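Two-component sensor histidine kinase (PDB 3OLO) is probably a signalling protein that senses a stimulus through its PAS domain and relays it by histidine autophosphorylation, the reaction of its kinase class. Local coordinates at residues 100-105 with 109-114; 68-73 with 79-84; 41-46 with 51-56; 27-32 with 56-61; 85-88 with 92-95. One frame throughout, in Å; residues are numbered along the deposited sequence. Where two conformers were deposited one is given.

Interaction 1: 100-105 with 109-114; sequences TFLEDQ and FSCVFV
The last beta hairpin of the PAS fold, strands 92-104 and 107-116, is paired here close to its turn. Two hydrogen-bonded pairs, Thr100 with Cys111 and Leu102 with Phe109, flank the non-hydrogen-bonded pair Phe101 with Ser110, whose CA atoms stand 4.2 Å apart. Each outer pair closes a two-bond ring; Leu102 N reaches Phe109 O at 2.8 Å and Phe109 N reaches Leu102 O at 2.9 Å, the first with an N-H...O angle of 165°. Phe109 CG sits between its backbone N and carbonyl carbon (chi1 60°), which turns the ring back toward the partner strand. There one ring face takes Leu102 CB, 4.2 Å from the centroid, while Asp104 N comes to the ring's edge. On the same side of the sheet Leu102 CD1 touches Cys111 SG at 3.7 Å. The other side carries Phe101, and Ser110 CB lies over a face of its ring, toward the rim, at 4.0 Å from the centroid. Tyr17 and Phe14 of the second subunit meet the Phe109 ring edge-to-face, and Leu18 of that subunit packs on Cys111. The backbone bonds therefore set the register, while the side chains divide the work: Phe109, Leu102 and Cys111 give the hairpin an apolar, sulfur-containing face suited to the dimer contact, and Phe101 with Ser110 faces the body of its own domain.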
# COMPACT_ATOMS: atom_id res chain seq x y z
N THR A 100 8.40 -5.41 8.82
CA THR A 100 8.82 -6.60 8.12
C THR A 100 10.17 -6.32 7.49
O THR A 100 10.31 -5.34 6.77
CB THR A 100 7.85 -6.94 7.00
OG1 THR A 100 6.51 -7.00 7.52
CG2 THR A 100 8.21 -8.27 6.36
N PHE A 101 11.17 -7.16 7.74
CA PHE A 101 12.48 -6.95 7.14
C PHE A 101 12.60 -7.75 5.86
O PHE A 101 12.17 -8.89 5.78
CB PHE A 101 13.59 -7.30 8.10
CG PHE A 101 13.68 -6.36 9.25
CD1 PHE A 101 12.94 -6.58 10.40
CD2 PHE A 101 14.50 -5.24 9.18
CE1 PHE A 101 13.01 -5.69 11.47
CE2 PHE A 101 14.58 -4.36 10.24
CZ PHE A 101 13.84 -4.58 11.39
N LEU A 102 13.21 -7.13 4.85
CA LEU A 102 13.31 -7.71 3.53
C LEU A 102 14.70 -7.46 2.98
O LEU A 102 15.40 -6.54 3.41
CB LEU A 102 12.28 -7.07 2.61
CG LEU A 102 10.84 -7.27 3.06
CD1 LEU A 102 9.88 -6.57 2.12
CD2 LEU A 102 10.53 -8.75 3.15
N GLU A 103 15.11 -8.28 2.02
CA GLU A 103 16.35 -8.05 1.30
C GLU A 103 16.06 -7.99 -0.19
O GLU A 103 15.40 -8.88 -0.73
CB GLU A 103 17.37 -9.14 1.59
CG GLU A 103 18.53 -8.68 2.45
CD GLU A 103 19.24 -9.83 3.13
OE1 GLU A 103 19.34 -10.91 2.51
OE2 GLU A 103 19.69 -9.66 4.28
N ASP A 104 16.53 -6.93 -0.83
CA ASP A 104 16.49 -6.83 -2.28
C ASP A 104 17.90 -6.58 -2.77
O ASP A 104 18.47 -5.51 -2.55
CB ASP A 104 15.60 -5.69 -2.74
CG ASP A 104 15.56 -5.56 -4.24
OD1 ASP A 104 15.55 -6.61 -4.92
OD2 ASP A 104 15.57 -4.42 -4.75
N GLN A 105 18.47 -7.58 -3.45
CA GLN A 105 19.86 -7.51 -3.86
C GLN A 105 20.72 -7.27 -2.63
O GLN A 105 20.63 -8.03 -1.67
CB GLN A 105 20.04 -6.41 -4.91
CG GLN A 105 19.22 -6.64 -6.17
CD GLN A 105 19.84 -7.67 -7.09
OE1 GLN A 105 19.53 -8.86 -7.02
NE2 GLN A 105 20.74 -7.21 -7.97
N PHE A 109 16.25 -3.85 4.20
CA PHE A 109 15.42 -2.71 4.58
C PHE A 109 14.17 -3.24 5.23
O PHE A 109 13.92 -4.43 5.22
CB PHE A 109 15.07 -1.87 3.35
CG PHE A 109 14.32 -2.63 2.30
CD1 PHE A 109 14.98 -3.49 1.45
CD2 PHE A 109 12.96 -2.47 2.16
CE1 PHE A 109 14.28 -4.19 0.47
CE2 PHE A 109 12.26 -3.15 1.19
CZ PHE A 109 12.92 -4.02 0.34
N SER A 110 13.38 -2.36 5.83
CA SER A 110 12.15 -2.82 6.43
C SER A 110 10.98 -2.06 5.86
O SER A 110 11.10 -0.90 5.49
CB SER A 110 12.20 -2.70 7.95
OG SER A 110 12.46 -1.38 8.34
N CYS A 111 9.87 -2.76 5.72
CA CYS A 111 8.58 -2.17 5.45
C CYS A 111 7.93 -1.93 6.79
O CYS A 111 7.91 -2.81 7.65
CB CYS A 111 7.73 -3.13 4.62
SG CYS A 111 8.34 -3.35 2.95
N VAL A 112 7.39 -0.74 6.96
CA VAL A 112 6.82 -0.35 8.22
C VAL A 112 5.41 0.16 7.98
O VAL A 112 5.19 0.99 7.11
CB VAL A 112 7.67 0.75 8.87
CG1 VAL A 112 7.08 1.20 10.18
CG2 VAL A 112 9.09 0.25 9.07
N PHE A 113 4.44 -0.37 8.73
CA PHE A 113 3.09 0.18 8.75
C PHE A 113 2.81 0.76 10.13
O PHE A 113 3.09 0.12 11.15
CB PHE A 113 2.08 -0.89 8.38
CG PHE A 113 2.27 -1.42 7.00
CD1 PHE A 113 3.13 -2.48 6.76
CD2 PHE A 113 1.63 -0.82 5.92
CE1 PHE A 113 3.32 -2.95 5.48
CE2 PHE A 113 1.82 -1.30 4.64
CZ PHE A 113 2.67 -2.36 4.42
N VAL A 114 2.25 1.96 10.16
CA VAL A 114 2.09 2.69 11.42
C VAL A 114 0.65 3.14 11.61
O VAL A 114 0.08 3.82 10.77
CB VAL A 114 3.03 3.89 11.47
CG1 VAL A 114 3.02 4.54 12.87
CG2 VAL A 114 4.43 3.44 11.10

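Interaction 2: 68-73 with 79-84; sequences HDWEEI and YTFKTR
Phe81 sets its CE2 over the centre of the His68 imidazole, in a tilted edge-to-face pair in which the histidine supplies the face. Phe81 CE2 lies 3.6 Å from His68 NE2, the centroids are 4.8 Å apart and the planes meet at 67°. Thr83 occupies a different side of the same imidazole: its OG1 lies in the ring plane at the edge, 3.2 Å from His68 CE1. With CG beside its backbone N (chi1 -48°), His68 extends its ring to strand 78-86 from just ahead of helix 70-76. Asp62 has a carboxylate oxygen for each polar group, OD2 bonding to His68 NE2 and OD1 to Thr83 OG1. With an alanine at the His68 position, the Phe81 edge would probably lose its aromatic face and Asp62 OD2 this mate. At the helix start Trp70 CH2 comes to the edge of Phe81, and Asp69 caps the helix, its OD1 accepting from Glu72 N at 3.1 Å from above the carboxylate plane. Farther along, the Ile73 side chain crosses that of Tyr79 at about a right angle, CD1 coming 3.3 Å from Tyr79 CE2. Aromatic and aliphatic packing thus joins helix to strand, while Asp62 probably helps to fix the imidazole's rotation, together with Phe81 over its face, and would probably favour a proton on NE2.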
# COMPACT_ATOMS: atom_id res chain seq x y z
N HIS A 68 14.24 0.95 22.26
CA HIS A 68 13.96 -0.33 21.62
C HIS A 68 15.19 -1.21 21.56
O HIS A 68 16.30 -0.74 21.32
CB HIS A 68 13.45 -0.11 20.20
CG HIS A 68 12.37 0.91 20.09
ND1 HIS A 68 11.42 1.09 21.08
CD2 HIS A 68 12.09 1.83 19.14
CE1 HIS A 68 10.60 2.07 20.72
NE2 HIS A 68 10.99 2.53 19.55
N ASP A 69 15.00 -2.51 21.76
CA ASP A 69 16.10 -3.45 21.64
C ASP A 69 16.19 -3.85 20.18
O ASP A 69 15.77 -4.94 19.78
CB ASP A 69 15.86 -4.67 22.52
CG ASP A 69 17.01 -5.66 22.46
OD1 ASP A 69 17.79 -5.62 21.49
OD2 ASP A 69 17.13 -6.48 23.39
N TRP A 70 16.75 -2.94 19.38
CA TRP A 70 16.77 -3.08 17.93
C TRP A 70 17.37 -4.40 17.48
O TRP A 70 16.85 -5.02 16.56
CB TRP A 70 17.54 -1.91 17.30
CG TRP A 70 16.78 -0.64 17.35
CD1 TRP A 70 17.08 0.48 18.06
CD2 TRP A 70 15.55 -0.37 16.67
NE1 TRP A 70 16.13 1.44 17.86
CE2 TRP A 70 15.17 0.95 17.01
CE3 TRP A 70 14.73 -1.10 15.81
CZ2 TRP A 70 14.02 1.54 16.51
CZ3 TRP A 70 13.59 -0.51 15.31
CH2 TRP A 70 13.24 0.80 15.67
N GLU A 71 18.47 -4.82 18.10
CA GLU A 71 19.09 -6.08 17.73
C GLU A 71 18.05 -7.19 17.75
O GLU A 71 17.86 -7.90 16.76
CB GLU A 71 20.22 -6.44 18.69
CG GLU A 71 20.82 -7.80 18.41
CD GLU A 71 22.28 -7.73 17.99
OE1 GLU A 71 22.83 -6.61 17.97
OE2 GLU A 71 22.86 -8.79 17.68
N GLU A 72 17.38 -7.34 18.89
CA GLU A 72 16.32 -8.32 19.03
C GLU A 72 15.19 -8.09 18.01
O GLU A 72 14.60 -9.04 17.51
CB GLU A 72 15.76 -8.30 20.44
CG GLU A 72 14.33 -8.81 20.54
CD GLU A 72 13.87 -8.97 21.97
OE1 GLU A 72 12.76 -9.49 22.19
OE2 GLU A 72 14.63 -8.56 22.89
N ILE A 73 14.90 -6.83 17.72
CA ILE A 73 13.88 -6.51 16.72
C ILE A 73 14.23 -7.16 15.38
O ILE A 73 13.40 -7.85 14.78
CB ILE A 73 13.73 -4.98 16.50
CG1 ILE A 73 13.21 -4.29 17.78
CG2 ILE A 73 12.81 -4.69 15.31
CD1 ILE A 73 12.21 -5.09 18.57
N TYR A 79 7.57 -7.96 13.46
CA TYR A 79 7.33 -7.51 14.83
C TYR A 79 6.45 -6.26 14.87
O TYR A 79 6.55 -5.40 14.00
CB TYR A 79 8.68 -7.24 15.49
CG TYR A 79 8.65 -7.14 17.00
CD1 TYR A 79 8.21 -8.21 17.77
CD2 TYR A 79 9.08 -5.99 17.64
CE1 TYR A 79 8.20 -8.12 19.16
CE2 TYR A 79 9.07 -5.89 19.03
CZ TYR A 79 8.63 -6.96 19.78
OH TYR A 79 8.61 -6.86 21.15
N THR A 80 5.58 -6.18 15.88
CA THR A 80 4.67 -5.05 16.05
C THR A 80 4.81 -4.55 17.48
O THR A 80 4.83 -5.36 18.41
CB THR A 80 3.18 -5.44 15.79
OG1 THR A 80 2.98 -5.75 14.41
CG2 THR A 80 2.22 -4.30 16.17
N PHE A 81 4.92 -3.23 17.67
CA PHE A 81 5.06 -2.67 19.01
C PHE A 81 4.72 -1.17 19.03
O PHE A 81 4.63 -0.53 17.99
CB PHE A 81 6.48 -2.89 19.53
CG PHE A 81 7.53 -2.14 18.76
CD1 PHE A 81 8.08 -2.68 17.62
CD2 PHE A 81 7.95 -0.89 19.18
CE1 PHE A 81 9.05 -1.99 16.91
CE2 PHE A 81 8.91 -0.19 18.47
CZ PHE A 81 9.46 -0.74 17.33
N LYS A 82 4.54 -0.61 20.23
CA LYS A 82 4.16 0.79 20.38
C LYS A 82 5.37 1.67 20.63
O LYS A 82 6.29 1.29 21.35
CB LYS A 82 3.24 0.99 21.59
CG LYS A 82 2.08 0.05 21.69
CD LYS A 82 0.91 0.50 20.84
CE LYS A 82 -0.02 -0.67 20.59
NZ LYS A 82 0.70 -1.71 19.80
N THR A 83 5.35 2.86 20.06
CA THR A 83 6.28 3.88 20.49
C THR A 83 5.60 5.24 20.38
O THR A 83 4.44 5.32 19.98
CB THR A 83 7.56 3.82 19.67
OG1 THR A 83 8.59 4.58 20.33
CG2 THR A 83 7.32 4.35 18.26
N ARG A 84 6.29 6.30 20.77
CA ARG A 84 5.77 7.66 20.61
C ARG A 84 6.51 8.33 19.46
O ARG A 84 7.72 8.20 19.34
CB ARG A 84 5.98 8.48 21.88
CG ARG A 84 5.27 7.92 23.11
CD ARG A 84 5.52 8.79 24.32
NE ARG A 84 6.91 8.76 24.74
CZ ARG A 84 7.51 9.73 25.43
NH1 ARG A 84 6.85 10.83 25.77
NH2 ARG A 84 8.79 9.61 25.76

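Interaction 3: 41-46 with 51-56; sequences ATCRMT and EQLLSM
Thr42 O is gripped by two donors of one residue, Thr46 N at 3.0 Å and Thr46 OG1 at 2.9 Å, which reach the carbonyl from opposite faces of its plane. The hydroxyl can do so because a chi1 of 66° folds it back along helix 40-46. Thr46 OG1 is also what Leu53 meets from helix 50-53: Leu53 CD1 lies 3.6 Å from Thr46 OG1, and Leu53 CD2 follows at 3.9 Å. CD1 carries most of the contact, since it also touches Cys43 SG at 3.9 Å and Thr42 CG2 at 4.0 Å, so three residues on one side of helix 40-46 receive a single leucine branch. Phe35 and Val38 of strand 35-38 pack against Leu53 as well. A valine in place of Thr46 has no hydroxyl to offer, and Thr42 O would probably be left with the backbone amide as its donor from this turn. Cys43 and Leu53 have their CA atoms 7.7 Å apart, and the gap is bridged by side chains. Because the hydroxyl donates to the helix carbonyl and has a further weak bond with Tyr48 N, it can probably lie against leucine methyls at little cost, and dispersion forces carry the helix-helix contact.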
# COMPACT_ATOMS: atom_id res chain seq x y z
N ALA A 41 0.37 9.31 3.49
CA ALA A 41 -0.16 9.23 4.85
C ALA A 41 0.95 9.42 5.90
O ALA A 41 0.71 10.01 6.95
CB ALA A 41 -0.92 7.91 5.08
N THR A 42 2.15 8.91 5.62
CA THR A 42 3.29 9.14 6.51
C THR A 42 3.70 10.62 6.59
O THR A 42 4.03 11.13 7.65
CB THR A 42 4.52 8.32 6.06
OG1 THR A 42 4.25 6.93 6.25
CG2 THR A 42 5.75 8.69 6.88
N CYS A 43 3.70 11.32 5.45
CA CYS A 43 3.97 12.75 5.46
C CYS A 43 2.92 13.47 6.31
O CYS A 43 3.26 14.29 7.16
CB CYS A 43 4.01 13.29 4.04
SG CYS A 43 5.19 12.40 3.01
N ARG A 44 1.65 13.12 6.13
CA ARG A 44 0.60 13.74 6.91
C ARG A 44 0.77 13.51 8.41
O ARG A 44 0.62 14.43 9.22
CB ARG A 44 -0.78 13.24 6.47
CG ARG A 44 -1.91 13.84 7.31
CD ARG A 44 -3.14 12.96 7.40
NE ARG A 44 -3.96 13.34 8.55
CZ ARG A 44 -3.85 12.82 9.78
NH1 ARG A 44 -2.96 11.85 10.04
NH2 ARG A 44 -4.64 13.26 10.75
N MSE A 45 1.09 12.28 8.80
CA MSE A 45 1.15 11.93 10.21
C MSE A 45 2.33 12.59 10.91
O MSE A 45 2.21 13.13 12.02
CB MSE A 45 1.27 10.41 10.37
CG MSE A 45 1.43 9.96 11.80
SE MSE A 45 1.65 7.99 11.92
CE MSE A 45 3.36 7.81 11.06
N THR A 46 3.49 12.55 10.27
CA THR A 46 4.70 13.10 10.85
C THR A 46 4.78 14.62 10.62
O THR A 46 5.54 15.31 11.30
CB THR A 46 5.93 12.47 10.23
OG1 THR A 46 5.99 12.85 8.84
CG2 THR A 46 5.88 10.96 10.34
N GLU A 51 10.31 15.41 0.88
CA GLU A 51 11.71 15.72 0.66
C GLU A 51 12.44 15.84 1.99
O GLU A 51 13.63 15.54 2.08
CB GLU A 51 11.85 17.00 -0.16
CG GLU A 51 11.19 16.94 -1.54
CD GLU A 51 11.93 16.04 -2.52
OE1 GLU A 51 12.74 16.57 -3.32
OE2 GLU A 51 11.71 14.81 -2.49
N GLN A 52 11.75 16.29 3.04
CA GLN A 52 12.35 16.37 4.36
C GLN A 52 12.59 14.98 4.92
O GLN A 52 13.67 14.67 5.41
CB GLN A 52 11.46 17.15 5.33
CG GLN A 52 11.52 18.65 5.18
CD GLN A 52 10.61 19.35 6.15
OE1 GLN A 52 9.39 19.28 6.02
NE2 GLN A 52 11.19 20.06 7.12
N LEU A 53 11.57 14.13 4.83
CA LEU A 53 11.65 12.77 5.37
C LEU A 53 12.74 11.95 4.70
O LEU A 53 13.34 11.09 5.32
CB LEU A 53 10.30 12.05 5.25
CG LEU A 53 9.23 12.51 6.27
CD1 LEU A 53 7.83 12.01 5.91
CD2 LEU A 53 9.60 12.06 7.68
N LEU A 54 13.02 12.23 3.43
CA LEU A 54 13.95 11.39 2.68
C LEU A 54 15.40 11.78 2.94
O LEU A 54 16.32 11.26 2.31
CB LEU A 54 13.63 11.42 1.17
CG LEU A 54 12.33 10.69 0.80
CD1 LEU A 54 12.03 10.77 -0.70
CD2 LEU A 54 12.36 9.23 1.26
N SER A 55 15.61 12.69 3.88
CA SER A 55 16.95 12.99 4.36
C SER A 55 16.98 12.79 5.86
O SER A 55 17.91 13.23 6.53
CB SER A 55 17.36 14.41 3.99
OG SER A 55 16.49 15.34 4.61
N MSE A 56 15.97 12.11 6.39
CA MSE A 56 15.85 11.95 7.83
C MSE A 56 15.99 10.50 8.28
O MSE A 56 16.04 9.58 7.47
CB MSE A 56 14.51 12.54 8.31
CG MSE A 56 14.49 14.08 8.34
SE MSE A 56 12.70 14.84 8.60
CE MSE A 56 12.39 14.29 10.44

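Interaction 4: 27-32 with 56-61; sequences FCLGDN and MNLQDI
Leu29 and Leu58 form the buried half of this contact, their side chains crossing at about a right angle so that one methyl of each meets, Leu29 CD1 to Leu58 CD2 at 4.0 Å. Leu58 CG lies opposite its backbone N (chi1 180°), which sends the branch from the loop toward strand 25-29. Around this pair Phe35 packs on Leu29, while Phe65 and Tyr85 pack on Leu58. Toward solvent the contact thins to a single polar link. Asn57 ND2 donates to the backbone oxygen Asn32 O at 2.8 Å, with an N-H...O angle of 159°. The acceptor lies almost in the amide plane of Asn57, although the donor is tilted 25° from the carbonyl plane of Asn32. Asn32 contributes its backbone oxygen, while its own amide group points elsewhere. Both ends of the Asn57 amide are employed, for its OD1 accepts from Gln59 N at 2.9 Å and so closes an Asx turn. Asp60 completes the local frame, its OD2 accepting a hydrogen bond from Asn57 N at 2.9 Å from above the carboxylate plane. The Asx turn thus positions the amide whose ND2 reaches Asn32 O. A loop crossing over the sheet, with a leucine on the inner side and a polar tether outside, fits the PAS fold, in which helices and connecting segments cover one face of a five-stranded antiparallel sheet.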
# COMPACT_ATOMS: atom_id res chain seq x y z
N PHE A 27 5.97 3.10 5.24
CA PHE A 27 7.26 3.59 4.76
C PHE A 27 8.35 2.54 4.84
O PHE A 27 8.17 1.52 5.49
CB PHE A 27 7.68 4.85 5.52
CG PHE A 27 7.78 4.66 7.01
CD1 PHE A 27 8.91 4.11 7.58
CD2 PHE A 27 6.74 5.06 7.84
CE1 PHE A 27 9.02 3.95 8.96
CE2 PHE A 27 6.83 4.90 9.22
CZ PHE A 27 7.96 4.34 9.78
N CYS A 28 9.46 2.80 4.16
CA CYS A 28 10.60 1.89 4.18
C CYS A 28 11.81 2.55 4.83
O CYS A 28 12.08 3.71 4.57
CB CYS A 28 10.96 1.45 2.76
SG CYS A 28 9.75 0.35 2.01
N LEU A 29 12.49 1.80 5.70
CA LEU A 29 13.72 2.23 6.33
C LEU A 29 14.88 1.39 5.83
O LEU A 29 14.72 0.19 5.63
CB LEU A 29 13.62 2.03 7.84
CG LEU A 29 12.47 2.75 8.54
CD1 LEU A 29 12.33 2.26 9.98
CD2 LEU A 29 12.70 4.25 8.48
N GLY A 30 16.04 2.01 5.63
CA GLY A 30 17.26 1.30 5.29
C GLY A 30 17.90 0.69 6.53
O GLY A 30 17.35 0.78 7.63
N ASP A 31 19.07 0.10 6.37
CA ASP A 31 19.66 -0.69 7.44
C ASP A 31 20.07 0.18 8.64
O ASP A 31 20.21 -0.31 9.75
CB ASP A 31 20.85 -1.51 6.91
CG ASP A 31 21.10 -2.78 7.71
OD1 ASP A 31 20.12 -3.45 8.13
OD2 ASP A 31 22.28 -3.13 7.91
N ASN A 32 20.25 1.48 8.41
CA ASN A 32 20.55 2.41 9.50
C ASN A 32 19.33 3.25 9.89
O ASN A 32 19.46 4.31 10.49
CB ASN A 32 21.71 3.33 9.13
CG ASN A 32 22.75 2.65 8.27
OD1 ASN A 32 23.41 1.70 8.70
ND2 ASN A 32 22.91 3.14 7.04
N MSE A 56 15.97 12.11 6.39
CA MSE A 56 15.85 11.95 7.83
C MSE A 56 15.99 10.50 8.28
O MSE A 56 16.04 9.58 7.47
CB MSE A 56 14.51 12.54 8.31
CG MSE A 56 14.49 14.08 8.34
SE MSE A 56 12.70 14.84 8.60
CE MSE A 56 12.39 14.29 10.44
N ASN A 57 16.08 10.33 9.59
CA ASN A 57 16.20 9.02 10.22
C ASN A 57 15.01 8.80 11.13
O ASN A 57 14.42 9.76 11.63
CB ASN A 57 17.47 8.99 11.07
CG ASN A 57 17.86 7.59 11.46
OD1 ASN A 57 17.51 7.10 12.54
ND2 ASN A 57 18.60 6.93 10.58
N LEU A 58 14.65 7.53 11.35
CA LEU A 58 13.61 7.17 12.31
C LEU A 58 13.86 7.83 13.66
O LEU A 58 12.93 8.21 14.37
CB LEU A 58 13.58 5.65 12.50
CG LEU A 58 12.54 5.17 13.50
CD1 LEU A 58 11.16 5.58 13.01
CD2 LEU A 58 12.63 3.65 13.70
N GLN A 59 15.13 7.98 14.00
CA GLN A 59 15.51 8.54 15.29
C GLN A 59 15.11 10.01 15.43
O GLN A 59 15.07 10.54 16.53
CB GLN A 59 17.01 8.39 15.47
CG GLN A 59 17.52 8.80 16.83
CD GLN A 59 19.01 8.54 17.00
OE1 GLN A 59 19.50 8.37 18.12
NE2 GLN A 59 19.74 8.52 15.88
N ASP A 60 14.81 10.66 14.31
CA ASP A 60 14.38 12.07 14.33
C ASP A 60 12.88 12.21 14.62
O ASP A 60 12.41 13.32 14.87
CB ASP A 60 14.68 12.74 12.99
CG ASP A 60 16.15 12.70 12.64
OD1 ASP A 60 16.99 12.82 13.56
OD2 ASP A 60 16.46 12.56 11.44
N ILE A 61 12.14 11.10 14.53
CA ILE A 61 10.69 11.05 14.72
C ILE A 61 10.33 10.21 15.95
O ILE A 61 9.48 10.57 16.75
CB ILE A 61 10.01 10.34 13.52
CG1 ILE A 61 10.45 10.96 12.19
CG2 ILE A 61 8.49 10.36 13.65
CD1 ILE A 61 9.79 12.25 11.87

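Interaction 5: 85-88 with 92-95; sequences YRSQ and IFLV
Tyr85 offers one face of its ring to Val95 and its CB to the ring of Phe93, so each aromatic is met over a face by an aliphatic carbon. Val95 CG2 stands nearly on the normal of the Tyr85 ring, 3.7 Å from the centroid and only 10° off it, and the two side chains cross at about a right angle. A chi1 of 52° swings the Phe93 ring over the partner strand. Tyr85 CB then lies over that ring toward the rim, 4.0 Å from the centroid, while Ser87 CB comes in at the ring's edge in its plane, 3.9 Å from Phe93 CE1. Strands 78-86 and 92-104 form a beta hairpin of the PAS sheet here, and Tyr85 with Phe93 is a hydrogen-bonded antiparallel pair: Tyr85 N to Phe93 O is 2.9 Å and Phe93 N to Tyr85 O is 3.0 Å. Met45 of helix 40-46 packs on both aromatic residues. On the other side of the sheet Arg86 and Ile92 run side by side, pointing the same way, and in the conformer given Ile92 CD1 lies along the arginine's aliphatic chain, 3.6 Å from Arg86 CB. The Ser87 hydroxyl bonds to Glu47 OE1, beyond the strand end.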
# COMPACT_ATOMS: atom_id res chain seq x y z
N TYR A 85 5.76 9.03 18.61
CA TYR A 85 6.34 9.86 17.57
C TYR A 85 6.20 11.34 17.90
O TYR A 85 5.22 11.75 18.53
CB TYR A 85 5.63 9.62 16.25
CG TYR A 85 6.03 8.37 15.50
CD1 TYR A 85 6.90 7.43 16.04
CD2 TYR A 85 5.55 8.14 14.21
CE1 TYR A 85 7.27 6.29 15.33
CE2 TYR A 85 5.92 7.02 13.50
CZ TYR A 85 6.78 6.09 14.06
OH TYR A 85 7.13 4.97 13.33
N ARG A 86 7.16 12.14 17.47
CA ARG A 86 7.03 13.59 17.51
C ARG A 86 6.95 14.12 16.10
O ARG A 86 7.79 13.81 15.26
CB ARG A 86 8.20 14.25 18.23
CG ARG A 86 8.10 15.78 18.22
CD ARG A 86 9.33 16.44 18.79
NE ARG A 86 9.54 16.11 20.19
CZ ARG A 86 10.57 15.40 20.66
NH1 ARG A 86 11.50 14.94 19.84
NH2 ARG A 86 10.66 15.17 21.97
N SER A 87 5.92 14.92 15.84
CA SER A 87 5.68 15.44 14.51
C SER A 87 6.40 16.76 14.36
O SER A 87 6.90 17.32 15.34
CB SER A 87 4.19 15.63 14.27
OG SER A 87 3.67 16.63 15.11
N GLN A 88 6.46 17.27 13.14
CA GLN A 88 7.17 18.50 12.88
C GLN A 88 6.64 19.68 13.71
O GLN A 88 7.41 20.52 14.16
CB GLN A 88 7.16 18.85 11.40
CG GLN A 88 7.87 20.18 11.16
CD GLN A 88 8.43 20.32 9.77
OE1 GLN A 88 9.54 20.80 9.60
NE2 GLN A 88 7.66 19.92 8.76
N ILE A 92 3.28 15.10 20.17
CA ILE A 92 3.75 13.82 20.65
C ILE A 92 2.54 12.88 20.71
O ILE A 92 1.55 13.19 21.36
CB ILE A 92 4.33 13.92 22.06
CG1 ILE A 92 5.41 15.01 22.14
CG2 ILE A 92 4.89 12.56 22.50
CD1 ILE A 92 6.71 14.66 21.47
N PHE A 93 2.62 11.75 20.03
CA PHE A 93 1.50 10.82 20.01
C PHE A 93 1.96 9.36 19.99
O PHE A 93 3.03 9.05 19.46
CB PHE A 93 0.57 11.13 18.82
CG PHE A 93 1.27 11.20 17.49
CD1 PHE A 93 1.97 12.35 17.12
CD2 PHE A 93 1.24 10.12 16.61
CE1 PHE A 93 2.61 12.42 15.90
CE2 PHE A 93 1.88 10.19 15.39
CZ PHE A 93 2.57 11.34 15.02
N LEU A 94 1.15 8.48 20.57
CA LEU A 94 1.43 7.06 20.55
C LEU A 94 1.05 6.45 19.21
O LEU A 94 0.00 6.78 18.65
CB LEU A 94 0.66 6.37 21.66
CG LEU A 94 1.01 4.92 21.95
CD1 LEU A 94 2.45 4.80 22.44
CD2 LEU A 94 0.04 4.36 22.96
N VAL A 95 1.91 5.58 18.69
CA VAL A 95 1.62 4.81 17.48
C VAL A 95 1.95 3.33 17.69
O VAL A 95 2.60 2.96 18.67
CB VAL A 95 2.45 5.31 16.27
CG1 VAL A 95 2.21 6.79 16.03
CG2 VAL A 95 3.93 5.07 16.50

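How the interactions relate
From the N terminus, interaction 4 opens first, in strand 25-29, and closes the longest loop, returning at 56-61. Interaction 3 falls within that loop, pairing helices 40-46 and 50-53, and shares Met56 with it. Interaction 2 then joins helix 70-76 to strand 78-86; interaction 5 closes the hairpin from that strand to 92-104, and interaction 1 the next one to 107-116. These three follow in series, and no loops cross. The sheet connects them through backbone hydrogen bonds: Ser110 N to Leu29 O links 109-114 with 27-32, and Val95 N to Thr83 O links 92-95 with 79-84. Ile61 O to Arg86 N and Thr46 O to Gln88 N tie the covering segments to the 85-88 end.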